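Local coordinates for putative solute-binding component of ABC transporter (Clostridium phytofermentans, PDB 4YS6), which binds beta-D-glucopyranose between its two lobes and probably serves as the carbohydrate-capturing component of an ABC transporter, at residues N57-L62 / Y67-Q72; Y135-D140 / R295-Q300. All blocks are in the same frame, centred on the assembly; numbering follows the deposited sequence.

Contact 1: N57-L62 / Y67-Q72; sequences NMEKQL and YEVDLQ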
loop_
_atom_site.group_PDB
_atom_site.type_symbol
_atom_site.label_atom_id
_atom_site.label_comp_id
_atom_site.label_asym_id
_atom_site.label_seq_id
_atom_site.Cartn_x
_atom_site.Cartn_y
_atom_site.Cartn_z
ATOM N N ASN A 57 2.793 5.031 15.551
ATOM C CA ASN A 57 2.536 6.452 15.402
ATOM C C ASN A 57 1.107 6.802 15.846
ATOM O O ASN A 57 0.900 7.814 16.514
ATOM C CB ASN A 57 2.803 6.887 13.961
ATOM C CG ASN A 57 4.281 6.865 13.615
ATOM O OD1 ASN A 57 5.128 7.144 14.455
ATOM N ND2 ASN A 57 4.590 6.575 12.366
HETATM N N MSE A 58 0.134 5.962 15.516
HETATM C CA MSE A 58 -1.226 6.169 16.005
HETATM C C MSE A 58 -1.277 6.156 17.520
HETATM O O MSE A 58 -1.906 7.008 18.141
HETATM C CB MSE A 58 -2.149 5.080 15.451
HETATM C CG MSE A 58 -2.554 5.270 14.034
HETATM SE SE MSE A 58 -3.734 6.866 13.828
HETATM C CE MSE A 58 -4.992 6.674 15.303
ATOM N N GLU A 59 -0.651 5.155 18.126
ATOM C CA GLU A 59 -0.664 5.055 19.586
ATOM C C GLU A 59 -0.018 6.282 20.230
ATOM O O GLU A 59 -0.557 6.874 21.159
ATOM C CB GLU A 59 0.060 3.783 20.033
ATOM C CG GLU A 59 0.016 3.553 21.522
ATOM C CD GLU A 59 0.526 2.175 21.884
ATOM O OE1 GLU A 59 1.612 1.802 21.395
ATOM O OE2 GLU A 59 -0.167 1.460 22.634
ATOM N N LYS A 60 1.154 6.672 19.736
ATOM C CA LYS A 60 1.864 7.804 20.303
ATOM C C LYS A 60 1.052 9.081 20.199
ATOM O O LYS A 60 0.936 9.816 21.170
ATOM C CB LYS A 60 3.212 8.009 19.607
ATOM C CG LYS A 60 3.931 9.283 20.050
ATOM C CD LYS A 60 5.209 9.506 19.264
ATOM C CE LYS A 60 5.958 10.735 19.769
ATOM N NZ LYS A 60 5.195 11.998 19.563
ATOM N N GLN A 61 0.509 9.345 19.012
ATOM C CA GLN A 61 -0.165 10.611 18.766
ATOM C C GLN A 61 -1.523 10.648 19.456
ATOM O O GLN A 61 -1.915 11.690 19.945
ATOM C CB GLN A 61 -0.284 10.857 17.268
ATOM C CG GLN A 61 1.085 11.034 16.630
ATOM C CD GLN A 61 1.009 11.470 15.195
ATOM O OE1 GLN A 61 0.191 12.316 14.837
ATOM N NE2 GLN A 61 1.890 10.923 14.365
ATOM N N LEU A 62 -2.221 9.516 19.528
ATOM C CA LEU A 62 -3.459 9.481 20.326
ATOM C C LEU A 62 -3.196 9.747 21.805
ATOM O O LEU A 62 -3.930 10.497 22.451
ATOM C CB LEU A 62 -4.159 8.138 20.174
ATOM C CG LEU A 62 -4.882 7.968 18.845
ATOM C CD1 LEU A 62 -5.303 6.535 18.682
ATOM C CD2 LEU A 62 -6.111 8.898 18.735
ATOM N N TYR A 67 -5.963 10.536 24.574
ATOM C CA TYR A 67 -6.759 9.328 24.504
ATOM C C TYR A 67 -6.052 8.133 25.115
ATOM O O TYR A 67 -4.826 8.123 25.257
ATOM C CB TYR A 67 -7.128 9.025 23.050
ATOM C CG TYR A 67 -7.894 10.150 22.423
ATOM C CD1 TYR A 67 -9.264 10.266 22.611
ATOM C CD2 TYR A 67 -7.250 11.117 21.666
ATOM C CE1 TYR A 67 -9.965 11.303 22.044
ATOM C CE2 TYR A 67 -7.945 12.161 21.107
ATOM C CZ TYR A 67 -9.304 12.244 21.297
ATOM O OH TYR A 67 -10.011 13.280 20.744
ATOM N N GLU A 68 -6.853 7.154 25.523
ATOM C CA GLU A 68 -6.368 5.823 25.852
ATOM C C GLU A 68 -6.486 5.002 24.574
ATOM O O GLU A 68 -7.342 5.285 23.719
ATOM C CB GLU A 68 -7.156 5.183 26.994
ATOM C CG GLU A 68 -7.022 5.887 28.337
ATOM C CD GLU A 68 -5.655 5.688 28.978
ATOM O OE1 GLU A 68 -4.787 5.030 28.358
ATOM O OE2 GLU A 68 -5.449 6.187 30.110
ATOM N N VAL A 69 -5.604 4.025 24.420
ATOM C CA VAL A 69 -5.487 3.305 23.150
ATOM C C VAL A 69 -5.482 1.801 23.323
ATOM O O VAL A 69 -4.770 1.273 24.165
ATOM C CB VAL A 69 -4.203 3.697 22.408
ATOM C CG1 VAL A 69 -4.102 2.966 21.090
ATOM C CG2 VAL A 69 -4.170 5.191 22.170
ATOM N N ASP A 70 -6.275 1.122 22.500
ATOM C CA ASP A 70 -6.263 -0.336 22.407
ATOM C C ASP A 70 -5.782 -0.699 21.008
ATOM O O ASP A 70 -6.569 -0.706 20.056
ATOM C CB ASP A 70 -7.651 -0.902 22.678
ATOM C CG ASP A 70 -7.689 -2.434 22.657
ATOM O OD1 ASP A 70 -6.632 -3.080 22.505
ATOM O OD2 ASP A 70 -8.792 -2.989 22.815
ATOM N N LEU A 71 -4.478 -0.937 20.894
ATOM C CA LEU A 71 -3.833 -1.253 19.615
ATOM C C LEU A 71 -3.629 -2.756 19.460
ATOM O O LEU A 71 -3.027 -3.397 20.320
ATOM C CB LEU A 71 -2.495 -0.534 19.514
ATOM C CG LEU A 71 -1.581 -0.922 18.359
ATOM C CD1 LEU A 71 -2.212 -0.523 17.031
ATOM C CD2 LEU A 71 -0.222 -0.277 18.525
ATOM N N GLN A 72 -4.134 -3.334 18.376
ATOM C CA GLN A 72 -3.962 -4.761 18.140
ATOM C C GLN A 72 -3.630 -5.029 16.688
ATOM O O GLN A 72 -4.089 -4.309 15.783
ATOM C CB GLN A 72 -5.214 -5.539 18.545
ATOM C CG GLN A 72 -5.526 -5.426 20.028
ATOM C CD GLN A 72 -6.673 -6.314 20.449
ATOM O OE1 GLN A 72 -6.617 -7.526 20.275
ATOM N NE2 GLN A 72 -7.725 -5.713 21.002
#
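Helix segment 57-62 runs antiparallel to strand segment 67-72, their short axes 169° apart and 8.3 Å at closest approach, and the turn between them is bridged by Tyr67 N donating to Leu62 O at 2.9 Å. That bond is fairly straight, although the donor lies 35° out of the carbonyl plane of Leu62. Leu62 O also sits at the edge of the Tyr67 ring, 3.5 Å from Tyr67 CD2.

The two methyls of Leu62 part, CD2 to Tyr67 CD2 and CD1, together with CB, to Val69 CG2; Leu62 CB is 3.6 Å from Val69 CG2, the two side chains meeting at about a right angle. Three residues earlier in the helix, Glu59 lies over the same face of the strand, from Val69 to Leu71. With CG anti to the backbone N (chi1 -176°) and the chain extended beyond it, Glu59 CG passes Val69 CG1 at 4.2 Å. The aliphatic stem thus covers Val69 while the carboxylate reaches Leu71, Glu59 OE1 lying 4.0 Å from Leu71 CD2 and OE2 forming a long, weak ion pair with Lys63.

The pair forms the second half of a right-handed beta-alpha-beta unit, strand 38-43, helix 50-64, strand 68-73. Leu62 and Leu71 both reach Val41 of the neighbouring strand 38-43, and Tyr67 OH is hydrogen-bonded to Asp306 of helix 294-309, which flanks helix 50-64 on the same sheet.

Contact 2: Y135-D140 / R295-Q300; sequences YYATFD and RTLASQ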
loop_
_atom_site.group_PDB
_atom_site.type_symbol
_atom_site.label_atom_id
_atom_site.label_comp_id
_atom_site.label_asym_id
_atom_site.label_seq_id
_atom_site.Cartn_x
_atom_site.Cartn_y
_atom_site.Cartn_z
ATOM N N TYR A 135 -15.328 8.060 7.951
ATOM C CA TYR A 135 -14.240 8.753 7.265
ATOM C C TYR A 135 -13.187 7.785 6.796
ATOM O O TYR A 135 -13.100 6.650 7.271
ATOM C CB TYR A 135 -13.573 9.809 8.168
ATOM C CG TYR A 135 -14.522 10.904 8.595
ATOM C CD1 TYR A 135 -14.815 11.980 7.757
ATOM C CD2 TYR A 135 -15.144 10.846 9.825
ATOM C CE1 TYR A 135 -15.727 12.939 8.144
ATOM C CE2 TYR A 135 -16.042 11.815 10.217
ATOM C CZ TYR A 135 -16.327 12.845 9.382
ATOM O OH TYR A 135 -17.219 13.791 9.796
ATOM N N TYR A 136 -12.379 8.261 5.851
ATOM C CA TYR A 136 -11.288 7.495 5.246
ATOM C C TYR A 136 -10.064 8.405 5.208
ATOM O O TYR A 136 -10.139 9.536 4.720
ATOM C CB TYR A 136 -11.684 7.042 3.847
ATOM C CG TYR A 136 -10.668 6.257 3.053
ATOM C CD1 TYR A 136 -9.864 5.306 3.645
ATOM C CD2 TYR A 136 -10.546 6.461 1.679
ATOM C CE1 TYR A 136 -8.963 4.558 2.885
ATOM C CE2 TYR A 136 -9.665 5.743 0.922
ATOM C CZ TYR A 136 -8.878 4.801 1.503
ATOM O OH TYR A 136 -8.007 4.092 0.694
ATOM N N ALA A 137 -8.942 7.900 5.715
ATOM C CA ALA A 137 -7.667 8.603 5.660
ATOM C C ALA A 137 -6.677 7.744 4.929
ATOM O O ALA A 137 -6.464 6.598 5.308
ATOM C CB ALA A 137 -7.158 8.883 7.021
ATOM N N THR A 138 -6.030 8.291 3.913
ATOM C CA THR A 138 -5.112 7.481 3.116
ATOM C C THR A 138 -4.139 8.405 2.365
ATOM O O THR A 138 -4.168 9.624 2.549
ATOM C CB THR A 138 -5.912 6.586 2.157
ATOM O OG1 THR A 138 -5.042 5.652 1.510
ATOM C CG2 THR A 138 -6.634 7.436 1.122
ATOM N N PHE A 139 -3.244 7.820 1.582
ATOM C CA PHE A 139 -2.470 8.573 0.606
ATOM C C PHE A 139 -3.223 8.528 -0.712
ATOM O O PHE A 139 -4.180 7.766 -0.883
ATOM C CB PHE A 139 -1.036 8.010 0.492
ATOM C CG PHE A 139 -0.225 8.270 1.715
ATOM C CD1 PHE A 139 -0.348 7.447 2.820
ATOM C CD2 PHE A 139 0.619 9.360 1.786
ATOM C CE1 PHE A 139 0.356 7.710 3.984
ATOM C CE2 PHE A 139 1.331 9.607 2.961
ATOM C CZ PHE A 139 1.176 8.794 4.047
ATOM N N ASP A 140 -2.846 9.383 -1.645
ATOM C CA ASP A 140 -3.519 9.398 -2.942
ATOM C C ASP A 140 -3.078 8.183 -3.742
ATOM O O ASP A 140 -2.040 8.201 -4.436
ATOM C CB ASP A 140 -3.196 10.699 -3.659
ATOM C CG ASP A 140 -3.989 10.880 -4.935
ATOM O OD1 ASP A 140 -4.510 9.897 -5.493
ATOM O OD2 ASP A 140 -4.091 12.035 -5.366
ATOM N N ARG A 295 3.694 9.022 9.739
ATOM C CA ARG A 295 3.501 9.934 10.851
ATOM C C ARG A 295 2.468 10.990 10.476
ATOM O O ARG A 295 1.676 11.452 11.314
ATOM C CB ARG A 295 4.815 10.605 11.226
ATOM C CG ARG A 295 5.901 9.663 11.611
ATOM C CD ARG A 295 7.195 10.427 11.786
ATOM N NE ARG A 295 7.640 10.955 10.496
ATOM C CZ ARG A 295 8.799 11.570 10.308
ATOM N NH1 ARG A 295 9.619 11.746 11.321
ATOM N NH2 ARG A 295 9.122 12.005 9.109
ATOM N N THR A 296 2.505 11.393 9.205
ATOM C CA THR A 296 1.585 12.393 8.674
ATOM C C THR A 296 0.179 11.851 8.592
ATOM O O THR A 296 -0.789 12.535 8.939
ATOM C CB THR A 296 2.015 12.847 7.272
ATOM O OG1 THR A 296 3.337 13.384 7.355
ATOM C CG2 THR A 296 1.070 13.912 6.726
ATOM N N LEU A 297 0.068 10.625 8.099
ATOM C CA LEU A 297 -1.235 9.968 8.031
ATOM C C LEU A 297 -1.825 9.857 9.436
ATOM O O LEU A 297 -2.993 10.203 9.651
ATOM C CB LEU A 297 -1.118 8.592 7.377
ATOM C CG LEU A 297 -2.414 7.796 7.237
ATOM C CD1 LEU A 297 -3.459 8.594 6.517
ATOM C CD2 LEU A 297 -2.129 6.492 6.478
ATOM N N ALA A 298 -1.024 9.396 10.397
ATOM C CA ALA A 298 -1.485 9.272 11.775
ATOM C C ALA A 298 -1.929 10.623 12.318
ATOM O O ALA A 298 -2.957 10.708 12.991
ATOM C CB ALA A 298 -0.425 8.668 12.660
ATOM N N SER A 299 -1.186 11.680 12.005
ATOM C CA SER A 299 -1.544 13.017 12.457
ATOM C C SER A 299 -2.917 13.435 11.936
ATOM O O SER A 299 -3.725 14.012 12.671
ATOM C CB SER A 299 -0.479 14.031 12.012
ATOM O OG SER A 299 -0.869 15.329 12.435
ATOM N N GLN A 300 -3.194 13.118 10.679
ATOM C CA GLN A 300 -4.458 13.491 10.068
ATOM C C GLN A 300 -5.587 12.698 10.715
ATOM O O GLN A 300 -6.669 13.239 10.981
ATOM C CB GLN A 300 -4.431 13.260 8.565
ATOM C CG GLN A 300 -3.562 14.242 7.833
ATOM C CD GLN A 300 -3.960 15.680 8.123
ATOM O OE1 GLN A 300 -3.199 16.441 8.716
ATOM N NE2 GLN A 300 -5.164 16.045 7.735
#
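The Phe139 ring meets Leu297 obliquely: its CE1 atom lies 3.7 Å from Leu297 CD2 and 3.8 Å from Leu297 CB. Elsewhere around the aromatic side chain are Cys334 of strand 331-339 and Lys292, a residue of the glucose pocket. This is helix-on-sheet packing in the periplasmic binding protein fold, where helix 294-309 covers strand 135-139 of the seven-stranded mixed sheet; the short axes are 8.4 Å apart and run nearly antiparallel, at 163°.

Leu297 carries the helix side of the contact. Its CG is anti to the backbone N (chi1 -180°), which directs the forked end at the strand and lets the two methyls part company, CD2 going to the phenyl ring and CD1 to Ala137. Beside the small Ala137, Leu297 CD1 meets the backbone as well as CB. The contacts are made by methyl, ring and backbone atoms, with no hydrogen bond between the segments, and the touching residues are buried.

Thr138 turns its side chain from the helix toward the other side of the strand. There OG1 is hydrogen-bonded to Asp124 O and Asn141 ND2; Asp124 belongs to the glucose pocket, and the Thr138 side chain is about 6 Å from the bound sugar. The strand thus gives Ala137, Phe139 and its backbone to the helix, while the Thr138 hydroxyl, bound to the carbonyl of a pocket residue, is consistent with a second-shell place. Leu297 CD1 rests over the peptide link itself, 3.7 Å from both Ala137 C and Thr138 N.

Contacts 1 and 2 illustrate how one sheet can organise helices that are remote in sequence. Their centres are about 15 Å apart, and both reach the seven-stranded mixed sheet: contact 1 at its outermost strand 68-73, contact 2 at strand 135-139 farther in. Contact 1 is local and closes before contact 2 opens, whereas contact 2 spans 154 intervening residues and brings a late helix back to this lobe. The helices of the two contacts, 50-64 and 294-309, lie side by side, and Gln61 NE2 probably donates to Arg295 O at 3.1 Å. Early and late parts of the chain are thereby joined in one lobe of the sugar-binding protein.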